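Local coordinates for protein inactive Zymogen C11 Protease (Parabacteroides distasonis, PDB 6MZO) that probably cleaves peptide bonds as a clostripain-like (C11) cysteine protease of clan CD, captured here as an inactive zymogen, at residues K249-S252 with D253-V257; D279-V282 with S283-T287; W346-L350 with E351-D355. One frame throughout, in Å; residues are numbered along the deposited sequence.

Contact 1 (K249-S252 with D253-V257)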
loop_
_atom_site.group_PDB
_atom_site.type_symbol
_atom_site.label_atom_id
_atom_site.label_comp_id
_atom_site.label_asym_id
_atom_site.label_seq_id
_atom_site.Cartn_x
_atom_site.Cartn_y
_atom_site.Cartn_z
ATOM N N LYS A 249 4.332 -25.305 -12.959
ATOM C CA LYS A 249 3.244 -25.883 -12.131
ATOM C C LYS A 249 1.965 -25.832 -12.978
ATOM O O LYS A 249 1.616 -24.752 -13.500
ATOM C CB LYS A 249 3.049 -25.113 -10.804
ATOM C CG LYS A 249 4.270 -25.165 -9.819
ATOM C CD LYS A 249 4.473 -26.619 -9.404
ATOM C CE LYS A 249 5.761 -26.787 -8.545
ATOM N NZ LYS A 249 7.084 -26.376 -9.184
ATOM N N THR A 250 1.293 -26.959 -13.100
ATOM C CA THR A 250 0.022 -26.938 -13.807
ATOM C C THR A 250 -1.092 -26.401 -12.883
ATOM O O THR A 250 -0.919 -26.310 -11.655
ATOM C CB THR A 250 -0.391 -28.331 -14.286
ATOM O OG1 THR A 250 -0.625 -29.153 -13.130
ATOM C CG2 THR A 250 0.691 -28.973 -15.213
ATOM N N GLU A 251 -2.237 -26.037 -13.465
ATOM C CA GLU A 251 -3.364 -25.650 -12.640
ATOM C C GLU A 251 -3.675 -26.746 -11.634
ATOM O O GLU A 251 -3.916 -26.450 -10.458
ATOM C CB GLU A 251 -4.628 -25.359 -13.478
ATOM C CG GLU A 251 -4.721 -23.969 -14.045
ATOM C CD GLU A 251 -6.170 -23.547 -14.268
ATOM O OE1 GLU A 251 -7.033 -24.449 -14.397
ATOM O OE2 GLU A 251 -6.441 -22.319 -14.276
ATOM N N SER A 252 -3.627 -28.007 -12.069
ATOM C CA SER A 252 -3.928 -29.079 -11.128
ATOM C C SER A 252 -2.912 -29.133 -9.970
ATOM O O SER A 252 -3.282 -29.325 -8.797
ATOM C CB SER A 252 -3.991 -30.452 -11.846
ATOM O OG SER A 252 -5.086 -30.493 -12.769
ATOM N N ASP A 253 -1.636 -28.920 -10.269
ATOM C CA ASP A 253 -0.619 -28.774 -9.193
ATOM C C ASP A 253 -0.953 -27.631 -8.203
ATOM O O ASP A 253 -0.797 -27.772 -6.994
ATOM C CB ASP A 253 0.771 -28.480 -9.781
ATOM C CG ASP A 253 1.313 -29.577 -10.670
ATOM O OD1 ASP A 253 0.924 -30.774 -10.536
ATOM O OD2 ASP A 253 2.183 -29.248 -11.508
ATOM N N LEU A 254 -1.358 -26.478 -8.720
ATOM C CA LEU A 254 -1.656 -25.344 -7.867
ATOM C C LEU A 254 -2.868 -25.620 -6.976
ATOM O O LEU A 254 -2.896 -25.289 -5.782
ATOM C CB LEU A 254 -1.900 -24.085 -8.724
ATOM C CG LEU A 254 -0.661 -23.762 -9.541
ATOM C CD1 LEU A 254 -1.067 -22.640 -10.562
ATOM C CD2 LEU A 254 0.490 -23.215 -8.679
ATOM N N PHE A 255 -3.854 -26.255 -7.581
ATOM C CA PHE A 255 -5.116 -26.462 -6.898
ATOM C C PHE A 255 -4.973 -27.514 -5.815
ATOM O O PHE A 255 -5.801 -27.596 -4.904
ATOM C CB PHE A 255 -6.205 -26.893 -7.892
ATOM C CG PHE A 255 -6.623 -25.799 -8.889
ATOM C CD1 PHE A 255 -6.251 -24.462 -8.703
ATOM C CD2 PHE A 255 -7.372 -26.136 -9.991
ATOM C CE1 PHE A 255 -6.646 -23.524 -9.620
ATOM C CE2 PHE A 255 -7.799 -25.191 -10.914
ATOM C CZ PHE A 255 -7.431 -23.869 -10.726
ATOM N N ALA A 256 -3.935 -28.324 -5.900
ATOM C CA ALA A 256 -3.669 -29.314 -4.857
ATOM C C ALA A 256 -3.132 -28.708 -3.539
ATOM O O ALA A 256 -3.123 -29.377 -2.477
ATOM C CB ALA A 256 -2.687 -30.397 -5.402
ATOM N N VAL A 257 -2.703 -27.454 -3.550
ATOM C CA VAL A 257 -2.281 -26.831 -2.309
ATOM C C VAL A 257 -3.482 -26.578 -1.404
ATOM O O VAL A 257 -4.412 -25.881 -1.812
ATOM C CB VAL A 257 -1.587 -25.492 -2.553
ATOM C CG1 VAL A 257 -1.283 -24.793 -1.219
ATOM C CG2 VAL A 257 -0.376 -25.654 -3.498
#

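Contact 2 (D279-V282 with S283-T287)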
loop_
_atom_site.group_PDB
_atom_site.type_symbol
_atom_site.label_atom_id
_atom_site.label_comp_id
_atom_site.label_asym_id
_atom_site.label_seq_id
_atom_site.Cartn_x
_atom_site.Cartn_y
_atom_site.Cartn_z
ATOM N N ASP A 279 5.420 -16.549 1.928
ATOM C CA ASP A 279 6.391 -17.564 2.249
ATOM C C ASP A 279 5.714 -18.892 2.523
ATOM O O ASP A 279 6.129 -19.879 2.036
ATOM C CB ASP A 279 7.270 -17.105 3.425
ATOM C CG ASP A 279 8.331 -18.112 3.820
ATOM O OD1 ASP A 279 7.993 -19.151 4.302
ATOM O OD2 ASP A 279 9.491 -17.802 3.672
ATOM N N ASP A 280 4.649 -18.872 3.294
ATOM C CA ASP A 280 3.918 -20.068 3.607
ATOM C C ASP A 280 3.456 -20.769 2.320
ATOM O O ASP A 280 3.665 -21.923 2.159
ATOM C CB ASP A 280 2.755 -19.743 4.524
ATOM C CG ASP A 280 2.184 -20.962 5.231
ATOM O OD1 ASP A 280 2.807 -21.991 5.213
ATOM O OD2 ASP A 280 1.117 -20.829 5.784
ATOM N N TYR A 281 2.855 -20.023 1.419
ATOM C CA TYR A 281 2.405 -20.585 0.160
ATOM C C TYR A 281 3.560 -21.187 -0.621
ATOM O O TYR A 281 3.511 -22.301 -1.039
ATOM C CB TYR A 281 1.724 -19.521 -0.677
ATOM C CG TYR A 281 1.217 -19.982 -2.014
ATOM C CD1 TYR A 281 0.507 -21.142 -2.131
ATOM C CD2 TYR A 281 1.437 -19.240 -3.137
ATOM C CE1 TYR A 281 0.038 -21.561 -3.356
ATOM C CE2 TYR A 281 0.970 -19.640 -4.359
ATOM C CZ TYR A 281 0.270 -20.803 -4.451
ATOM O OH TYR A 281 -0.192 -21.209 -5.649
ATOM N N VAL A 282 4.595 -20.407 -0.827
ATOM C CA VAL A 282 5.755 -20.892 -1.571
ATOM C C VAL A 282 6.357 -22.141 -0.934
ATOM O O VAL A 282 6.747 -23.096 -1.656
ATOM C CB VAL A 282 6.872 -19.722 -1.697
ATOM C CG1 VAL A 282 8.211 -20.321 -2.086
ATOM C CG2 VAL A 282 6.418 -18.705 -2.709
ATOM N N SER A 283 6.346 -22.223 0.401
ATOM C CA SER A 283 6.891 -23.411 1.064
ATOM C C SER A 283 6.123 -24.721 0.711
ATOM O O SER A 283 6.667 -25.823 0.839
ATOM C CB SER A 283 6.912 -23.209 2.612
ATOM O OG SER A 283 5.600 -23.456 3.135
ATOM N N ARG A 284 4.889 -24.598 0.210
ATOM C CA ARG A 284 4.084 -25.755 -0.214
ATOM C C ARG A 284 4.401 -26.257 -1.606
ATOM O O ARG A 284 4.023 -27.369 -1.977
ATOM C CB ARG A 284 2.585 -25.444 -0.208
ATOM C CG ARG A 284 2.028 -24.826 1.048
ATOM C CD ARG A 284 2.480 -25.569 2.225
ATOM N NE ARG A 284 2.280 -24.810 3.455
ATOM C CZ ARG A 284 1.619 -25.270 4.517
ATOM N NH1 ARG A 284 1.089 -26.520 4.494
ATOM N NH2 ARG A 284 1.488 -24.497 5.586
ATOM N N LEU A 285 5.095 -25.462 -2.380
ATOM C CA LEU A 285 5.359 -25.761 -3.787
ATOM C C LEU A 285 6.843 -25.910 -4.083
ATOM O O LEU A 285 7.219 -26.708 -4.960
ATOM C CB LEU A 285 4.796 -24.656 -4.665
ATOM C CG LEU A 285 3.257 -24.622 -4.749
ATOM C CD1 LEU A 285 2.835 -23.363 -5.467
ATOM C CD2 LEU A 285 2.727 -25.844 -5.533
ATOM N N ALA A 286 7.673 -25.136 -3.370
ATOM C CA ALA A 286 9.122 -25.143 -3.636
ATOM C C ALA A 286 9.840 -26.395 -3.206
ATOM O O ALA A 286 9.544 -26.995 -2.159
ATOM C CB ALA A 286 9.788 -23.926 -2.921
ATOM N N THR A 287 10.852 -26.780 -3.988
ATOM C CA THR A 287 11.827 -27.755 -3.533
ATOM C C THR A 287 12.644 -27.073 -2.407
ATOM O O THR A 287 12.511 -25.891 -2.197
ATOM C CB THR A 287 12.778 -28.193 -4.642
ATOM O OG1 THR A 287 13.528 -27.038 -5.078
ATOM C CG2 THR A 287 12.010 -28.758 -5.789
#

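Contact 3 (W346-L350 with E351-D355)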
loop_
_atom_site.group_PDB
_atom_site.type_symbol
_atom_site.label_atom_id
_atom_site.label_comp_id
_atom_site.label_asym_id
_atom_site.label_seq_id
_atom_site.Cartn_x
_atom_site.Cartn_y
_atom_site.Cartn_z
ATOM N N TRP A 346 -9.075 -13.506 -13.781
ATOM C CA TRP A 346 -8.686 -12.115 -13.550
ATOM C C TRP A 346 -7.190 -11.985 -13.255
ATOM O O TRP A 346 -6.513 -11.099 -13.770
ATOM C CB TRP A 346 -9.499 -11.538 -12.376
ATOM C CG TRP A 346 -9.076 -10.212 -11.946
ATOM C CD1 TRP A 346 -9.461 -9.007 -12.486
ATOM C CD2 TRP A 346 -8.200 -9.915 -10.888
ATOM N NE1 TRP A 346 -8.844 -7.979 -11.826
ATOM C CE2 TRP A 346 -8.070 -8.509 -10.830
ATOM C CE3 TRP A 346 -7.496 -10.702 -9.963
ATOM C CZ2 TRP A 346 -7.261 -7.873 -9.883
ATOM C CZ3 TRP A 346 -6.672 -10.045 -9.019
ATOM C CH2 TRP A 346 -6.576 -8.652 -9.006
ATOM N N TYR A 347 -6.689 -12.889 -12.438
ATOM C CA TYR A 347 -5.314 -12.848 -12.029
ATOM C C TYR A 347 -4.355 -12.910 -13.190
ATOM O O TYR A 347 -3.247 -12.406 -13.086
ATOM C CB TYR A 347 -5.039 -14.012 -11.090
ATOM C CG TYR A 347 -3.778 -13.901 -10.284
ATOM C CD1 TYR A 347 -3.595 -12.899 -9.297
ATOM C CD2 TYR A 347 -2.777 -14.822 -10.501
ATOM C CE1 TYR A 347 -2.427 -12.878 -8.508
ATOM C CE2 TYR A 347 -1.608 -14.813 -9.753
ATOM C CZ TYR A 347 -1.438 -13.826 -8.776
ATOM O OH TYR A 347 -0.289 -13.875 -8.069
ATOM N N LYS A 348 -4.786 -13.548 -14.288
ATOM C CA LYS A 348 -3.904 -13.785 -15.440
ATOM C C LYS A 348 -3.487 -12.509 -16.173
ATOM O O LYS A 348 -2.506 -12.513 -16.923
ATOM C CB LYS A 348 -4.550 -14.783 -16.400
ATOM C CG LYS A 348 -4.622 -16.195 -15.743
ATOM C CD LYS A 348 -5.282 -17.234 -16.668
ATOM C CE LYS A 348 -5.164 -18.607 -16.041
ATOM N NZ LYS A 348 -6.068 -19.607 -16.687
ATOM N N ASP A 349 -4.145 -11.400 -15.873
ATOM C CA ASP A 349 -3.743 -10.167 -16.508
ATOM C C ASP A 349 -2.707 -9.422 -15.692
ATOM O O ASP A 349 -2.232 -8.386 -16.155
ATOM C CB ASP A 349 -4.935 -9.270 -16.728
ATOM C CG ASP A 349 -5.885 -9.821 -17.783
ATOM O OD1 ASP A 349 -5.388 -10.353 -18.798
ATOM O OD2 ASP A 349 -7.107 -9.734 -17.558
ATOM N N LEU A 350 -2.385 -9.874 -14.470
ATOM C CA LEU A 350 -1.346 -9.141 -13.686
ATOM C C LEU A 350 0.085 -9.395 -14.180
ATOM O O LEU A 350 0.432 -10.507 -14.581
ATOM C CB LEU A 350 -1.415 -9.557 -12.221
ATOM C CG LEU A 350 -2.687 -9.102 -11.526
ATOM C CD1 LEU A 350 -2.633 -9.610 -10.118
ATOM C CD2 LEU A 350 -2.755 -7.599 -11.539
ATOM N N GLU A 351 0.935 -8.369 -14.122
ATOM C CA GLU A 351 2.300 -8.526 -14.535
ATOM C C GLU A 351 3.045 -9.631 -13.777
ATOM O O GLU A 351 3.829 -10.384 -14.379
ATOM C CB GLU A 351 3.041 -7.192 -14.326
ATOM C CG GLU A 351 4.400 -7.134 -14.961
ATOM C CD GLU A 351 5.063 -5.759 -14.766
ATOM O OE1 GLU A 351 4.443 -4.882 -14.133
ATOM O OE2 GLU A 351 6.173 -5.534 -15.320
ATOM N N TRP A 352 2.820 -9.716 -12.468
ATOM C CA TRP A 352 3.432 -10.791 -11.677
ATOM C C TRP A 352 3.081 -12.180 -12.257
ATOM O O TRP A 352 3.946 -13.026 -12.436
ATOM C CB TRP A 352 3.002 -10.688 -10.201
ATOM C CG TRP A 352 3.518 -11.828 -9.347
ATOM C CD1 TRP A 352 2.838 -12.963 -9.044
ATOM C CD2 TRP A 352 4.797 -11.904 -8.695
ATOM N NE1 TRP A 352 3.643 -13.789 -8.221
ATOM C CE2 TRP A 352 4.837 -13.144 -7.989
ATOM C CE3 TRP A 352 5.906 -11.066 -8.662
ATOM C CZ2 TRP A 352 5.964 -13.564 -7.264
ATOM C CZ3 TRP A 352 7.019 -11.447 -7.905
ATOM C CH2 TRP A 352 7.043 -12.701 -7.245
ATOM N N TYR A 353 1.820 -12.446 -12.526
ATOM C CA TYR A 353 1.459 -13.719 -13.124
ATOM C C TYR A 353 2.175 -13.999 -14.451
ATOM O O TYR A 353 2.677 -15.100 -14.678
ATOM C CB TYR A 353 -0.049 -13.779 -13.340
ATOM C CG TYR A 353 -0.464 -15.079 -14.003
ATOM C CD1 TYR A 353 -0.615 -16.244 -13.237
ATOM C CD2 TYR A 353 -0.625 -15.161 -15.354
ATOM C CE1 TYR A 353 -0.964 -17.445 -13.843
ATOM C CE2 TYR A 353 -0.988 -16.386 -15.975
ATOM C CZ TYR A 353 -1.144 -17.503 -15.192
ATOM O OH TYR A 353 -1.505 -18.698 -15.843
ATOM N N LYS A 354 2.168 -13.021 -15.361
ATOM C CA LYS A 354 2.793 -13.197 -16.634
ATOM C C LYS A 354 4.282 -13.508 -16.528
ATOM O O LYS A 354 4.799 -14.390 -17.245
ATOM C CB LYS A 354 2.573 -11.938 -17.485
ATOM C CG LYS A 354 1.089 -11.664 -17.746
ATOM C CD LYS A 354 0.925 -10.347 -18.534
ATOM C CE LYS A 354 -0.547 -9.931 -18.686
ATOM N NZ LYS A 354 -0.583 -8.548 -19.320
ATOM N N ASP A 355 4.958 -12.825 -15.613
ATOM C CA ASP A 355 6.413 -12.969 -15.516
ATOM C C ASP A 355 6.859 -14.132 -14.631
ATOM O O ASP A 355 7.976 -14.657 -14.813
ATOM C CB ASP A 355 7.065 -11.680 -15.044
ATOM C CG ASP A 355 6.894 -10.553 -16.044
ATOM O OD1 ASP A 355 6.460 -10.837 -17.182
ATOM O OD2 ASP A 355 7.190 -9.413 -15.704
HETATM O O HOH W 1 0.065 -6.401 -17.254
#

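Contact 1 (K249-S252 with D253-V257)
Thr250 and Asp253 face each other across the first turn of helix 251-255 and form a capping box, a worked example of a closed helix start. At Asp253 the backbone N gives its hydrogen to Thr250 OG1 (3.0 Å, nearly straight at 167°), while Asp253 OD2 takes the hydrogen of Thr250 N at 2.9 Å, met from above the carboxylate plane. OG1 can accept because it sits between the backbone N and the carbonyl carbon of Thr250 (chi1 65°). Leu254 N donates to Thr250 O at 3.0 Å, and Leu254 CD2 lies 3.8 Å from Lys249 CB; the Lys249 ammonium runs on to the carbonyl of Leu245. Phe255 N binds Glu251 O at 2.9 Å, and the same oxygen stands over one face of the Phe255 ring, near its rim. The Glu251 side chain runs alongside, OE1 reaching 3.6 Å from Phe255 CE2, with carboxylate and ring planes 50° apart; OE2 bonds to a glycerol and forms a long, weak ion pair with Lys348. With Phe255 cut back to an alanine, Glu251 O would probably be left less covered and the Glu251 side chain less steadied. Ala256 N makes just weak bonds, to Ser252 O and Asp253 O. The capping box thus satisfies the amides of Thr250 and Asp253, and the Asp253 carboxylate probably interacts favourably with the positive end of the helix dipole.

Contact 2 (D279-V282 with S283-T287)
Asp280 holds CG anti to its backbone N (chi1 -163°) and Arg284 bends at chi2 (-48°), and these two turns bring carboxylate and guanidinium together one helical turn apart. Arg284 NH2 meets Asp280 OD1 at 2.9 Å in a salt bridge, approaching on the syn side of the carboxylate; the oxygen lies in the guanidinium plane, although the two flat groups are turned 52° from each other. Arg284 NE adds weak bonds to the same OD1 and to Asp280 O. That carbonyl is gripped more firmly by Ser283 OG, which donates to Asp280 O at 2.7 Å and is a little tilted from the carbonyl plane. OD2 of Asp280 turns instead to the backbone N of Gln263, so its carboxylate also ties the helix to a preceding loop.

Near the end of the helix one carbonyl serves two donors. Val282 O accepts from Leu285 N at 3.0 Å, which comes from above the carbonyl plane, and from Ala286 N at 2.8 Å, nearly in line with the C=O bond. Apolar side chains also meet along this turn: Leu285 CD1 lies 3.8 Å from Tyr281 CZ, approaching the ring obliquely, and Val282 CG1 is 4.0 Å from Ala286 CB. Around the turn, Leu245 and Phe246 of helix 235-246 cover Val282 and Leu285, whereas Tyr291 and Phe294 of helix 288-301 pack on Ser283, Ala286, Asp279 and Val282; strand 275-277 leads directly into helix 278-283.

Contact 3 (W346-L350 with E351-D355)
Aromatic and CH-pi contacts carry most of the join between Tyr347, Lys348 and the following helix. The Tyr353 ring receives Lys348 over one face: CG stands 4.0 Å from the ring centroid, 26° off the normal, and the two side chains run side by side in the same direction, with Lys348 CE 3.7 Å from Tyr353 OH. Tyr353 reaches back because its CG is anti to the backbone N (chi1 178°). Its ring also meets that of Tyr347 obliquely, the planes 69° apart and Tyr347 CD2 3.8 Å from Tyr353 CD1. Further along the Tyr347 side chain, its OH comes 3.4 Å from Trp352 CD1; the polar partner of that hydroxyl is Glu169 OE2 of helix 168-173, and Trp352 meets Tyr172 of the same helix edge-to-face.

In fold terms two consecutive helices, 341-347 and 351-357, are joined here: a type I beta turn from Tyr347 to Leu350 leads out of the first, and Leu350 takes the N-cap position of the second. The buried Leu350 side chain packs on Trp120 and on Ile143 and Asn144.

Polar bonds across the junction are fewer. Lys354 N donates to Leu350 O at 3.2 Å, nearly straight, as the first helical bond. The extended side chain of Lys354 runs alongside the turn, CE lying 3.4 Å from Asp349 O, and a water bridges the two residues, donating to Asp349 O at 3.2 Å and accepting from Lys354 NZ at 3.0 Å. Asp349 O has a second partner in Asn144 ND2, while Glu351 OE2 forms a salt bridge with Arg175 NH1.

Overall arrangement
From the N terminus, the nine-strand sheet is nearly complete before contact 1 opens just after helix 235-246; only its edge strand 302-307 comes later. The three contacts follow in series, none nested and none crossing: contact 1 starts helix 251-255, contact 2 closes helix 278-283 before helix 288-301, and contact 3 turns helix 341-347 into helix 351-357. Each closes only a local turn. Leu254 of contact 1 packs on Tyr281 and Leu285 of contact 2, tying helix 251-255 to helix 278-283 and the loop after it. A long, weak ion pair between Glu251 and Lys348 links contact 1 to contact 3, whereas contacts 2 and 3 remain about 7 Å apart at their nearest atoms.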